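PDB 4G75: phosphodiesterase from Pseudomonas aeruginosa, which is a colicin M-like bacteriocin that probably kills related bacteria by hydrolysing the lipid II precursor of peptidoglycan in a magnesium-dependent reaction. Local coordinates for residues D88-P93 / P127-P132. Residues are numbered along the deposited sequence; the frame is centred on the assembly and turned at random.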
# COMPACT_ATOMS: atom_id res chain seq x y z
N ASP A 88 -0.14 0.46 15.80
CA ASP A 88 -0.11 -0.23 14.51
C ASP A 88 0.03 0.81 13.39
O ASP A 88 0.74 0.58 12.40
CB ASP A 88 -1.36 -1.08 14.29
CG ASP A 88 -1.27 -2.47 14.91
OD1 ASP A 88 -0.34 -2.74 15.72
OD2 ASP A 88 -2.15 -3.30 14.59
N ILE A 89 -0.65 1.94 13.54
CA ILE A 89 -0.54 3.01 12.55
C ILE A 89 0.90 3.54 12.51
O ILE A 89 1.41 3.91 11.45
CB ILE A 89 -1.57 4.14 12.81
CG1 ILE A 89 -2.99 3.63 12.53
CG2 ILE A 89 -1.27 5.38 11.96
CD1 ILE A 89 -3.19 3.11 11.13
N PHE A 90 1.57 3.52 13.65
CA PHE A 90 2.98 3.88 13.70
C PHE A 90 3.86 2.81 13.07
O PHE A 90 4.77 3.12 12.30
CB PHE A 90 3.40 4.12 15.16
CG PHE A 90 4.83 4.59 15.34
CD1 PHE A 90 5.17 5.92 15.10
CD2 PHE A 90 5.81 3.73 15.80
CE1 PHE A 90 6.48 6.36 15.29
CE2 PHE A 90 7.12 4.17 15.99
CZ PHE A 90 7.45 5.49 15.73
N ASP A 91 3.60 1.55 13.38
CA ASP A 91 4.48 0.45 13.01
C ASP A 91 4.39 0.04 11.54
O ASP A 91 5.41 -0.26 10.91
CB ASP A 91 4.21 -0.79 13.87
CG ASP A 91 4.73 -0.64 15.29
OD1 ASP A 91 5.59 0.24 15.52
OD2 ASP A 91 4.29 -1.41 16.16
N LEU A 92 3.17 0.02 11.02
CA LEU A 92 2.95 -0.46 9.66
C LEU A 92 3.77 0.27 8.57
O LEU A 92 4.36 -0.38 7.71
CB LEU A 92 1.45 -0.49 9.32
CG LEU A 92 0.71 -1.68 9.96
CD1 LEU A 92 -0.79 -1.41 10.04
CD2 LEU A 92 1.00 -2.99 9.23
N PRO A 93 3.83 1.61 8.61
CA PRO A 93 4.65 2.26 7.57
C PRO A 93 6.13 1.95 7.71
O PRO A 93 6.85 1.94 6.71
CB PRO A 93 4.42 3.76 7.82
CG PRO A 93 3.22 3.86 8.65
CD PRO A 93 3.10 2.59 9.43
N PRO A 127 3.00 8.61 19.95
CA PRO A 127 4.33 8.41 19.35
C PRO A 127 4.80 9.64 18.58
O PRO A 127 4.01 10.55 18.33
CB PRO A 127 4.10 7.27 18.34
CG PRO A 127 2.67 6.81 18.53
CD PRO A 127 1.95 7.96 19.15
N SER A 128 6.08 9.65 18.21
CA SER A 128 6.66 10.71 17.40
C SER A 128 6.47 10.41 15.92
O SER A 128 7.16 9.57 15.36
CB SER A 128 8.15 10.86 17.72
OG SER A 128 8.78 11.73 16.80
N TRP A 129 5.53 11.12 15.29
CA TRP A 129 5.12 10.82 13.92
C TRP A 129 6.08 11.32 12.84
O TRP A 129 6.03 10.86 11.70
CB TRP A 129 3.72 11.37 13.65
CG TRP A 129 2.66 10.77 14.55
CD1 TRP A 129 2.01 11.39 15.59
CD2 TRP A 129 2.14 9.44 14.49
NE1 TRP A 129 1.12 10.52 16.17
CE2 TRP A 129 1.18 9.32 15.52
CE3 TRP A 129 2.38 8.34 13.67
CZ2 TRP A 129 0.46 8.15 15.74
CZ3 TRP A 129 1.67 7.17 13.89
CH2 TRP A 129 0.73 7.08 14.92
N ASP A 130 6.94 12.27 13.19
CA ASP A 130 7.83 12.88 12.21
C ASP A 130 8.93 11.91 11.76
O ASP A 130 9.89 11.67 12.49
CB ASP A 130 8.45 14.16 12.77
CG ASP A 130 9.27 14.92 11.74
OD1 ASP A 130 8.93 14.84 10.54
OD2 ASP A 130 10.25 15.59 12.13
N ARG A 131 8.78 11.36 10.56
CA ARG A 131 9.73 10.39 10.04
C ARG A 131 9.95 10.63 8.54
O ARG A 131 9.49 9.86 7.70
CB ARG A 131 9.23 8.97 10.30
CG ARG A 131 9.05 8.64 11.79
CD ARG A 131 8.49 7.23 12.02
NE ARG A 131 7.07 7.12 11.69
CZ ARG A 131 6.38 5.99 11.76
NH1 ARG A 131 6.97 4.86 12.15
NH2 ARG A 131 5.09 5.97 11.44
N PRO A 132 10.67 11.72 8.20
CA PRO A 132 10.78 12.17 6.81
C PRO A 132 11.52 11.18 5.91
O PRO A 132 11.33 11.23 4.70
CB PRO A 132 11.61 13.47 6.93
CG PRO A 132 11.66 13.79 8.39
CD PRO A 132 11.52 12.50 9.11
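The guanidinium of Arg-131 lies flat on the ring of Phe-90. The planes are 2° apart, and Arg-131 CZ sits 3.9 Å from the ring centroid, a cation-pi stack. Arg-131 NH1 rests over the ring centre. The same guanidinium grips the Phe-90 carbonyl end-on: NH1 to Phe-90 O is 2.8 Å, NH2 to Phe-90 O is 3.0 Å. Neither bond is straight, as both nitrogens share one acceptor. NH2 uses a lone pair in the carbonyl plane; NH1 lies 30° out of that plane. Phe-90 CG is anti to the backbone N (chi1 -176°), beside the carbonyl carbon. One guanidinium can thus cover the ring with its face and meet Phe-90 O with its edge. On the opposite ring face, Pro-127 CB makes a CH-pi contact. Ser-128 O lies at the ring edge, in plane, 3.3 Å from Phe-90 CE1. Phe-90 and Trp-129 form an offset edge-to-face pair, centroids 5.8 Å apart. Separately, Trp-129 CZ3 packs on Phe-90 CB and Ile-89 CG2.

Further out, Trp-87 adds another edge-to-face pair with Phe-90. Helix 81-102 is kinked at Pro-93, which lacks an N-H.

Stack and paired bonds together fix the guanidinium's position and rotation. Its positive charge lies over the pi face and probably polarises the Phe-90 carbonyl.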